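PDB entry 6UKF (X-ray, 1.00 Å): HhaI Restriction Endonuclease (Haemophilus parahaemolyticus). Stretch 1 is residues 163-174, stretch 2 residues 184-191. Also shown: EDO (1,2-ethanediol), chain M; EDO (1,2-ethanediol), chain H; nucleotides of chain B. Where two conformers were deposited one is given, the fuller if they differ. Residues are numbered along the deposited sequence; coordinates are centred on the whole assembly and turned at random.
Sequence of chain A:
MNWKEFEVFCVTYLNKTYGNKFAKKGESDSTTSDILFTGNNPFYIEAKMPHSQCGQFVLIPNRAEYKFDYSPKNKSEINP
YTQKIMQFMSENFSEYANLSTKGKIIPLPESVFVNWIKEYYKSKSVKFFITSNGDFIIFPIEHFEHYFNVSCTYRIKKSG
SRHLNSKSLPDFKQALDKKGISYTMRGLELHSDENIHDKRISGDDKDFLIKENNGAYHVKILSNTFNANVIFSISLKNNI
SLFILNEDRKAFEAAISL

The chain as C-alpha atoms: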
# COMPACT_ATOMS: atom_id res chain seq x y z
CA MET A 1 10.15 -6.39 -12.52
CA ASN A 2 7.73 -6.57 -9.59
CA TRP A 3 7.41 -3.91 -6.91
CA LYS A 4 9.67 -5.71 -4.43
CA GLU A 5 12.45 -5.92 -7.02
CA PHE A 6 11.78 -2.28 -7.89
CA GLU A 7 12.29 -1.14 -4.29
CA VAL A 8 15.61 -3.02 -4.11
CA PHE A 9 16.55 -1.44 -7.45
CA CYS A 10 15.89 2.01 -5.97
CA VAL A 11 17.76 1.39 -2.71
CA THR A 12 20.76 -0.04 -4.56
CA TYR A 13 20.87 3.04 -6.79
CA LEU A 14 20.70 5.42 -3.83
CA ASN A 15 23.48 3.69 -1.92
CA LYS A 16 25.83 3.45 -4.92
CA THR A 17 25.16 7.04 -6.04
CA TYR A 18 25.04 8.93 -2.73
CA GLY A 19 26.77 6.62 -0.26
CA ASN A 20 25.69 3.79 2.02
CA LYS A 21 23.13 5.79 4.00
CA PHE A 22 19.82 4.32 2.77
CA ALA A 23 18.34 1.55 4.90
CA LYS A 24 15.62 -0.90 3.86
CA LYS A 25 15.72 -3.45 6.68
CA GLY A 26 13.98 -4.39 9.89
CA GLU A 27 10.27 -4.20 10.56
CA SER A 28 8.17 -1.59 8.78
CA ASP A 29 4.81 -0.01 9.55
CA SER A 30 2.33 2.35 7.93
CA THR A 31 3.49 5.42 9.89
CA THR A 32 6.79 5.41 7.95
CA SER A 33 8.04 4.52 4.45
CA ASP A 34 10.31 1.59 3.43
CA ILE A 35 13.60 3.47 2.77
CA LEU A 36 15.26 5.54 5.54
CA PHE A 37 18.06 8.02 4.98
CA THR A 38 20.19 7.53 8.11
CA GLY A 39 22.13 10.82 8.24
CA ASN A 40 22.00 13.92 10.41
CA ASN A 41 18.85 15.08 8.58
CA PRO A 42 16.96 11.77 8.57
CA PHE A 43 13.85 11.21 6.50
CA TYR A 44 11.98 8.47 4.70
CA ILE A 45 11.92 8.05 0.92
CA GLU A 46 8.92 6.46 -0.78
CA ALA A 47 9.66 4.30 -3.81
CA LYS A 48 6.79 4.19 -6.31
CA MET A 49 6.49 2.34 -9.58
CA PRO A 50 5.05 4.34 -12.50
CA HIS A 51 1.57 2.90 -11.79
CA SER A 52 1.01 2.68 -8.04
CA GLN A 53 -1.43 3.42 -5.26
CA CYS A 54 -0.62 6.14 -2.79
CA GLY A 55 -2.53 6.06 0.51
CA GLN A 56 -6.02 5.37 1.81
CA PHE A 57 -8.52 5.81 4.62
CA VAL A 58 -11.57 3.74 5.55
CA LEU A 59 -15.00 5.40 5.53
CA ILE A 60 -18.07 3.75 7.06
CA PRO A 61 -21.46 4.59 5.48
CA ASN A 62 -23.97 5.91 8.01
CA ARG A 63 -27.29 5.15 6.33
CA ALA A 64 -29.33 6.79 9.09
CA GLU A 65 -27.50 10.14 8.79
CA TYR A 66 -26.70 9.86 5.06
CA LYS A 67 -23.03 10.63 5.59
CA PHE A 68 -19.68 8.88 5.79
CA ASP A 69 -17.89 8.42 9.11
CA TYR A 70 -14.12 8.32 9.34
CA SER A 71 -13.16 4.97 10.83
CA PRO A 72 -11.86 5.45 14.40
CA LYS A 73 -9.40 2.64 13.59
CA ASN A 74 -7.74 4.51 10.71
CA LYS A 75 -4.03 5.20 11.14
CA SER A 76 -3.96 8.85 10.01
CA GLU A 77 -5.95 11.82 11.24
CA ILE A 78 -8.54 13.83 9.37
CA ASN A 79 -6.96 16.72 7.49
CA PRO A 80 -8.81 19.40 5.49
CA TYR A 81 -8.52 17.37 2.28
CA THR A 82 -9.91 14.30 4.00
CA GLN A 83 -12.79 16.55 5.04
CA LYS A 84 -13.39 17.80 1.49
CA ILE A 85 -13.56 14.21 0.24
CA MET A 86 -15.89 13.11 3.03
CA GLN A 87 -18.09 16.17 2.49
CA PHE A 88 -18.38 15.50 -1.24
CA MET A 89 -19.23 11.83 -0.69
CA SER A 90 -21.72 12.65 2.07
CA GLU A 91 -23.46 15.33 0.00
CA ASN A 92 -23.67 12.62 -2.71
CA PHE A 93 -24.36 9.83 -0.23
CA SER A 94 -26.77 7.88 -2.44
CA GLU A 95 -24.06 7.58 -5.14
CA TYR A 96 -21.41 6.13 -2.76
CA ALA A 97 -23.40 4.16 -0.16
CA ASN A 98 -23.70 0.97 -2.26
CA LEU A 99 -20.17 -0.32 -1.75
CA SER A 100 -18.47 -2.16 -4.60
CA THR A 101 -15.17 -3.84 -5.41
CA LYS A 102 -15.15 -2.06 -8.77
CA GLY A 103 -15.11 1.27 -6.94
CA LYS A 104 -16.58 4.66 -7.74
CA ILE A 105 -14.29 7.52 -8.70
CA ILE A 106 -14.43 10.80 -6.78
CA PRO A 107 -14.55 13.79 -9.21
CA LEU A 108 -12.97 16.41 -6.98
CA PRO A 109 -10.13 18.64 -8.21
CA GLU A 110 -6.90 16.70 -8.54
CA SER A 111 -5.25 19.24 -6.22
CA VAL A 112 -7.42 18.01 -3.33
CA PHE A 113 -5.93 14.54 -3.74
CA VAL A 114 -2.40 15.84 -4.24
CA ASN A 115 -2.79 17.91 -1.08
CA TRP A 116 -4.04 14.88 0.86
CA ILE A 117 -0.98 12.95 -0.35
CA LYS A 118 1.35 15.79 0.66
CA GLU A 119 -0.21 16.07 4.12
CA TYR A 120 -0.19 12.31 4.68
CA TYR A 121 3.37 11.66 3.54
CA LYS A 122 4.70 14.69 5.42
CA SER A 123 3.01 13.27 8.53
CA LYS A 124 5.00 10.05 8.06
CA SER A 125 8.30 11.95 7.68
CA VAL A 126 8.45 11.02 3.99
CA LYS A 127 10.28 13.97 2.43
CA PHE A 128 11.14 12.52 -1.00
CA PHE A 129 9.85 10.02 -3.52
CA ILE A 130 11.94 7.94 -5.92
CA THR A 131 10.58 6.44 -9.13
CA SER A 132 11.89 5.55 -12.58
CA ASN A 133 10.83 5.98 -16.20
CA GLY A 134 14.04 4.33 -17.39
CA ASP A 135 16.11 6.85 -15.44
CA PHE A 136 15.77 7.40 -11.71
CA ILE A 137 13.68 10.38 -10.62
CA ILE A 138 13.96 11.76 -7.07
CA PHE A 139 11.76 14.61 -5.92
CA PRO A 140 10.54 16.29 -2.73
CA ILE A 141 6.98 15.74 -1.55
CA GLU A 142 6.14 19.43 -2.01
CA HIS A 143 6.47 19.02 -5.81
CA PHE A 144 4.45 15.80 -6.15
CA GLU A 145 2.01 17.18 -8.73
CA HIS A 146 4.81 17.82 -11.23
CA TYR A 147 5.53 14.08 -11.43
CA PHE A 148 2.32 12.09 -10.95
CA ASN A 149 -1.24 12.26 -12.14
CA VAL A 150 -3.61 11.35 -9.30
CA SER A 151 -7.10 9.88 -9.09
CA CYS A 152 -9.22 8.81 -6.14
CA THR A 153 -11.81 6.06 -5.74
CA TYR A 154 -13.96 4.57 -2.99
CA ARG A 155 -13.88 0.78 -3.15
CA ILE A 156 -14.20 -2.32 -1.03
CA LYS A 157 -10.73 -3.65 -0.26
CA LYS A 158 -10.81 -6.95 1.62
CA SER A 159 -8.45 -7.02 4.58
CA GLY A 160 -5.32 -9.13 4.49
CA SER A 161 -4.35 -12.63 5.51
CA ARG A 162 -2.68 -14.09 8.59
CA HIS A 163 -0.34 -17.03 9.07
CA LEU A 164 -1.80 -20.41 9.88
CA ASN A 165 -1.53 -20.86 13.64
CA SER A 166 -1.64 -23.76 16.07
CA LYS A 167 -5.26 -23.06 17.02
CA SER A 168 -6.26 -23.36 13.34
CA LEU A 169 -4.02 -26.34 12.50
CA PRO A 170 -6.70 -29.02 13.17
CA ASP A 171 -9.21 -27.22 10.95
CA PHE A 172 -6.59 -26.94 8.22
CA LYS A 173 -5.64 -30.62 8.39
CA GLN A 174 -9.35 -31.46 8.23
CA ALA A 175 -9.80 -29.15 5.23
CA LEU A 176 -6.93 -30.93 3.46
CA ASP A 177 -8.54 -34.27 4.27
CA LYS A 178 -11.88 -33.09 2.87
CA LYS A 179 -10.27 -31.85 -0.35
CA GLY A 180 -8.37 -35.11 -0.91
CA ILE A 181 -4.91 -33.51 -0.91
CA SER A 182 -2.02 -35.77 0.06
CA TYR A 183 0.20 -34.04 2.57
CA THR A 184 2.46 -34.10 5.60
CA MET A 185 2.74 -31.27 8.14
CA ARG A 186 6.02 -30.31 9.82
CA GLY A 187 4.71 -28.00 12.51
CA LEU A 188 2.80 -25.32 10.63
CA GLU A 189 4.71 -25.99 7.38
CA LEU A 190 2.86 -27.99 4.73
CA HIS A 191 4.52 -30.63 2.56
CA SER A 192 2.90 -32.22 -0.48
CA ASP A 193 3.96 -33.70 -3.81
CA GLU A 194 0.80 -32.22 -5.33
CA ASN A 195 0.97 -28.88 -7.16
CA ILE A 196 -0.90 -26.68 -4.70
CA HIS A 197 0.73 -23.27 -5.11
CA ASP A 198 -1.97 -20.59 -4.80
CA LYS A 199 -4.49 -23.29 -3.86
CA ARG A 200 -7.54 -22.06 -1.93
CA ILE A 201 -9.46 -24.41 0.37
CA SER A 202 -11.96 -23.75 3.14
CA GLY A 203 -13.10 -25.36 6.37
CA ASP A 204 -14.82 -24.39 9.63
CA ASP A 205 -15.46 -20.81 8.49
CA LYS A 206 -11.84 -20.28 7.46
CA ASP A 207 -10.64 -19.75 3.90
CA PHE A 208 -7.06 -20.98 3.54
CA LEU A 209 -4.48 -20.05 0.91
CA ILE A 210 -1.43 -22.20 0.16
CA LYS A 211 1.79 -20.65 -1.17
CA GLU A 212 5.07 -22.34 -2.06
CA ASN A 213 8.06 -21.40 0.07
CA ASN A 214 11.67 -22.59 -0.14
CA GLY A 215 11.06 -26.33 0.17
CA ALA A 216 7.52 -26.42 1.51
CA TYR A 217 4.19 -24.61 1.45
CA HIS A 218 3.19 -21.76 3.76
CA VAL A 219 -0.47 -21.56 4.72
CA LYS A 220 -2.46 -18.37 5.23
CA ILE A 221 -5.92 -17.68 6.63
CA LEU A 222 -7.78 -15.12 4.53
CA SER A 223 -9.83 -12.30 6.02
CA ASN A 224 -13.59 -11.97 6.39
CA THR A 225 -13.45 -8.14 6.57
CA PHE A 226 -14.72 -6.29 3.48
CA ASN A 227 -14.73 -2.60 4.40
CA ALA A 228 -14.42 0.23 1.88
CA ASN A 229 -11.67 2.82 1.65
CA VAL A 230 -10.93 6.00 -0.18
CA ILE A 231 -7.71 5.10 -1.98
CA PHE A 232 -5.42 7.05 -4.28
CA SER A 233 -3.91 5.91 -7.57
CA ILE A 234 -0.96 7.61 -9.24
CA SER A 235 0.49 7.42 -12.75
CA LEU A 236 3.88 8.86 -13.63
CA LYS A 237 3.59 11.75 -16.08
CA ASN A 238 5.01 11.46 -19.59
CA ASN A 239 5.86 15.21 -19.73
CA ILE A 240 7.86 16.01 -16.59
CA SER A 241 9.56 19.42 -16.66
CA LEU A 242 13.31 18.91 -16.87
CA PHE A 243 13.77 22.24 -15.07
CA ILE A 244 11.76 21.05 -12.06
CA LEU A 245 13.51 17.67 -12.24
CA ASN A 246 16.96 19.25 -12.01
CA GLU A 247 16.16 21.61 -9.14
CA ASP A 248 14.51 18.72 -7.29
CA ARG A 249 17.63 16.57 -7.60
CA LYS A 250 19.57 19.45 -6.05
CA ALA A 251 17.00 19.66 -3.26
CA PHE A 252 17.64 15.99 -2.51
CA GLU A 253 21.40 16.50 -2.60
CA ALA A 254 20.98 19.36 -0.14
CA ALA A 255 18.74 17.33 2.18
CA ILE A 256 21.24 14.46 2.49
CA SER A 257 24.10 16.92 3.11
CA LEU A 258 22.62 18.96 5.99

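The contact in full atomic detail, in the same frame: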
# COMPACT_ATOMS: atom_id res chain seq x y z
N HIS A 163 -0.97 -15.72 9.12
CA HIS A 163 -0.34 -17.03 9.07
C HIS A 163 -1.23 -18.07 9.73
O HIS A 163 -1.89 -17.79 10.73
CB HIS A 163 0.99 -17.01 9.81
CG HIS A 163 2.06 -16.23 9.11
ND1 HIS A 163 3.38 -16.26 9.52
CD2 HIS A 163 2.02 -15.40 8.04
CE1 HIS A 163 4.10 -15.49 8.72
NE2 HIS A 163 3.29 -14.95 7.82
N LEU A 164 -1.25 -19.27 9.16
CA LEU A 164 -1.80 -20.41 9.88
C LEU A 164 -1.17 -20.48 11.26
O LEU A 164 0.04 -20.25 11.42
CB LEU A 164 -1.50 -21.69 9.11
CG LEU A 164 -2.05 -22.99 9.70
CD1 LEU A 164 -3.56 -23.05 9.52
CD2 LEU A 164 -1.39 -24.20 9.06
N ASN A 165 -1.98 -20.78 12.26
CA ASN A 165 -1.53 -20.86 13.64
C ASN A 165 -1.93 -22.20 14.24
O ASN A 165 -2.70 -22.96 13.65
CB ASN A 165 -2.08 -19.69 14.48
CG ASN A 165 -3.58 -19.53 14.35
OD1 ASN A 165 -4.32 -20.51 14.29
ND2 ASN A 165 -4.03 -18.28 14.30
N SER A 166 -1.39 -22.48 15.43
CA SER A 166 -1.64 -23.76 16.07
C SER A 166 -3.13 -23.97 16.32
O SER A 166 -3.65 -25.08 16.12
CB SER A 166 -0.86 -23.85 17.38
OG SER A 166 0.53 -23.66 17.16
N LYS A 167 -3.83 -22.92 16.76
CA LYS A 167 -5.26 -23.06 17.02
C LYS A 167 -6.02 -23.48 15.77
O LYS A 167 -7.01 -24.22 15.87
CB LYS A 167 -5.82 -21.74 17.56
CG LYS A 167 -7.32 -21.76 17.83
CD LYS A 167 -7.81 -20.41 18.34
N SER A 168 -5.57 -23.05 14.59
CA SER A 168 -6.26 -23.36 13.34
C SER A 168 -5.72 -24.61 12.66
O SER A 168 -6.30 -25.05 11.66
CB SER A 168 -6.13 -22.19 12.37
OG SER A 168 -6.51 -20.97 12.99
N LEU A 169 -4.64 -25.20 13.17
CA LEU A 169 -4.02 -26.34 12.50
C LEU A 169 -4.98 -27.52 12.35
O LEU A 169 -5.04 -28.10 11.26
CB LEU A 169 -2.72 -26.71 13.21
CG LEU A 169 -1.89 -27.84 12.61
CD1 LEU A 169 -1.57 -27.57 11.15
CD2 LEU A 169 -0.61 -28.04 13.40
N PRO A 170 -5.73 -27.93 13.38
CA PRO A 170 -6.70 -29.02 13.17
C PRO A 170 -7.69 -28.74 12.06
O PRO A 170 -7.95 -29.62 11.23
CB PRO A 170 -7.37 -29.15 14.55
CG PRO A 170 -6.37 -28.63 15.51
CD PRO A 170 -5.66 -27.52 14.79
N ASP A 171 -8.28 -27.54 12.02
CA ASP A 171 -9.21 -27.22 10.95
C ASP A 171 -8.54 -27.31 9.59
O ASP A 171 -9.15 -27.75 8.61
CB ASP A 171 -9.81 -25.83 11.14
CG ASP A 171 -10.88 -25.80 12.22
OD1 ASP A 171 -11.15 -24.71 12.76
OD2 ASP A 171 -11.44 -26.87 12.52
N PHE A 172 -7.27 -26.89 9.50
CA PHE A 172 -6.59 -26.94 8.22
C PHE A 172 -6.32 -28.38 7.79
O PHE A 172 -6.52 -28.73 6.63
CB PHE A 172 -5.29 -26.13 8.25
CG PHE A 172 -4.58 -26.13 6.94
CD1 PHE A 172 -5.17 -25.57 5.82
CD2 PHE A 172 -3.33 -26.72 6.80
CE1 PHE A 172 -4.54 -25.58 4.60
CE2 PHE A 172 -2.69 -26.73 5.58
CZ PHE A 172 -3.29 -26.16 4.47
N LYS A 173 -5.83 -29.21 8.71
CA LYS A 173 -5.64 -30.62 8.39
C LYS A 173 -6.95 -31.26 7.95
O LYS A 173 -6.97 -32.07 7.02
CB LYS A 173 -5.06 -31.37 9.59
CG LYS A 173 -3.61 -31.04 9.89
CD LYS A 173 -3.07 -31.89 11.04
CE LYS A 173 -1.62 -31.56 11.33
NZ LYS A 173 -1.12 -32.20 12.58
N GLN A 174 -8.05 -30.90 8.60
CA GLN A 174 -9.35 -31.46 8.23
C GLN A 174 -9.81 -30.93 6.87
O GLN A 174 -10.44 -31.66 6.10
CB GLN A 174 -10.37 -31.20 9.33
CG GLN A 174 -10.10 -32.04 10.58
CD GLN A 174 -11.02 -31.71 11.74
OE1 GLN A 174 -12.11 -31.16 11.56
NE2 GLN A 174 -10.58 -32.04 12.95
N THR A 184 1.85 -33.91 4.29
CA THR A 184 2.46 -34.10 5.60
C THR A 184 2.72 -32.71 6.16
O THR A 184 3.12 -31.81 5.43
CB THR A 184 3.80 -34.83 5.47
OG1 THR A 184 3.60 -36.11 4.86
CG2 THR A 184 4.46 -35.01 6.84
N MET A 185 2.48 -32.53 7.46
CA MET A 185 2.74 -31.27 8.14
C MET A 185 3.98 -31.41 9.02
O MET A 185 4.11 -32.40 9.75
CB MET A 185 1.58 -30.85 9.05
CG MET A 185 0.26 -30.59 8.37
SD MET A 185 0.25 -29.15 7.27
CE MET A 185 0.77 -27.83 8.36
N ARG A 186 4.86 -30.43 8.95
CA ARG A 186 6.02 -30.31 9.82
C ARG A 186 5.78 -29.04 10.62
O ARG A 186 6.12 -27.94 10.17
CB ARG A 186 7.31 -30.25 9.02
N GLY A 187 5.19 -29.18 11.81
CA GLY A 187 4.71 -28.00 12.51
C GLY A 187 3.60 -27.35 11.71
O GLY A 187 2.62 -28.00 11.32
N LEU A 188 3.75 -26.05 11.44
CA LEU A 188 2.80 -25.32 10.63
C LEU A 188 3.17 -25.30 9.15
O LEU A 188 2.43 -24.72 8.35
CB LEU A 188 2.67 -23.88 11.14
CG LEU A 188 2.14 -23.78 12.57
CD1 LEU A 188 2.25 -22.36 13.09
CD2 LEU A 188 0.70 -24.26 12.63
N GLU A 189 4.29 -25.91 8.77
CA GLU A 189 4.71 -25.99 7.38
C GLU A 189 4.04 -27.18 6.71
O GLU A 189 3.96 -28.27 7.29
CB GLU A 189 6.23 -26.12 7.28
N LEU A 190 3.58 -26.97 5.49
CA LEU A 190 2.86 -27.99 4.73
C LEU A 190 3.78 -28.58 3.68
O LEU A 190 4.49 -27.86 2.98
CB LEU A 190 1.64 -27.36 4.06
CG LEU A 190 0.84 -28.22 3.08
CD1 LEU A 190 0.25 -29.42 3.79
CD2 LEU A 190 -0.24 -27.40 2.41
N HIS A 191 3.75 -29.91 3.56
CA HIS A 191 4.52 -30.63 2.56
C HIS A 191 3.57 -31.49 1.74
O HIS A 191 2.70 -32.17 2.29
CB HIS A 191 5.59 -31.51 3.21
CG HIS A 191 6.74 -30.74 3.77
ND1 HIS A 191 6.73 -30.20 5.04
CD2 HIS A 191 7.94 -30.40 3.23
CE1 HIS A 191 7.87 -29.57 5.26
NE2 HIS A 191 8.62 -29.68 4.18
C1 EDO M . 0.44 -12.37 8.54
O1 EDO M . 1.42 -12.01 7.56
C2 EDO M . 1.12 -12.93 9.78
O2 EDO M . 0.13 -13.48 10.65
C1 EDO H . 2.46 -20.05 8.41
O1 EDO H . 2.03 -19.19 7.35
C2 EDO H . 3.31 -21.18 7.84
O2 EDO H . 2.48 -22.05 7.05
P DC B 2 -2.04 -19.24 18.30
OP1 DC B 2 -2.53 -20.63 18.22
OP2 DC B 2 -0.92 -18.80 17.43
O5' DC B 2 -3.29 -18.27 18.07
C5' DC B 2 -4.46 -18.42 18.87
C4' DC B 2 -5.42 -17.27 18.65
O4' DC B 2 -4.84 -16.04 19.14
C3' DC B 2 -5.79 -17.01 17.18
O3' DC B 2 -7.20 -17.12 17.02
C2' DC B 2 -5.26 -15.60 16.89
C1' DC B 2 -5.19 -14.98 18.27
N1 DC B 2 -4.18 -13.89 18.42
C2 DC B 2 -4.58 -12.63 18.88
O2 DC B 2 -5.77 -12.44 19.15
N3 DC B 2 -3.65 -11.66 19.03
C4 DC B 2 -2.37 -11.90 18.73
N4 DC B 2 -1.49 -10.91 18.89
C5 DC B 2 -1.94 -13.18 18.27
C6 DC B 2 -2.86 -14.14 18.13
P DC B 3 -7.85 -17.33 15.57
OP1 DC B 3 -8.93 -18.34 15.71
OP2 DC B 3 -6.75 -17.57 14.61
O5' DC B 3 -8.53 -15.92 15.26
C5' DC B 3 -9.52 -15.40 16.14
C4' DC B 3 -9.78 -13.94 15.85
O4' DC B 3 -8.65 -13.15 16.28
C3' DC B 3 -10.01 -13.62 14.37
O3' DC B 3 -11.28 -12.99 14.21
C2' DC B 3 -8.83 -12.71 13.99
C1' DC B 3 -8.41 -12.13 15.34
N1 DC B 3 -6.98 -11.72 15.43
C2 DC B 3 -6.65 -10.43 15.87
O2 DC B 3 -7.56 -9.65 16.16
N3 DC B 3 -5.35 -10.08 15.95
C4 DC B 3 -4.40 -10.96 15.62
N4 DC B 3 -3.12 -10.57 15.72
C5 DC B 3 -4.71 -12.28 15.18
C6 DC B 3 -6.00 -12.61 15.10
O HOH W 1 1.77 -30.39 12.32

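A two-stranded hairpin packs against a loop and the first turns of a helix, and the contact is almost wholly apolar: no direct hydrogen bond crosses it. In the hairpin, strands 184-186 and 189-191 are paired by T184 N to H191 O (2.8 Å) and H191 N to T184 O (2.7 Å), and a type II' turn from R186 to E189 joins them, with G187 at the positive phi that favours glycine. The helix axis runs nearly antiparallel to strand 184-186 (158°), 10.9 Å away at closest approach, a gap filled by side chains.

L188, at the turn, covers the most surface. Its CA-to-CB bond points sideways, but the end of the side chain comes nearer, bringing CD1 to 3.5 Å from L164 O and CD2 to 3.7 Å from N165 C. CD2 also lies 4.1 Å from both L164 CD2 and L169 CD2, so the leucine packs against backbone and methyl groups alike.

M185 is next. All three chi angles are m, folding the chain so that CE meets L169 CD1 at 3.7 Å while SD lies 4.2 Å from F172 CE2. The sulfur sits at the ring edge, 85° off the normal, where the ring hydrogens carry slight positive charge. The aliphatic part of K173 adds to this packing, its CE 3.6 Å from M185 CG.

F172 reaches the second strand as well: its CZ is 3.9 Å from L190 CD2, again near the ring plane. Polar linkage is indirect. One water donates to G187 O (2.7 Å from the water O) and accepts a weak bond from K173 NZ (3.4 Å from the same O).

Beside the contact, N165 OD1 accepts from S168 N (2.8 Å) and S168 OG (2.6 Å), while N165 ND2 donates to OP2 of DC3 (2.8 Å), tying the loop to the DNA backbone.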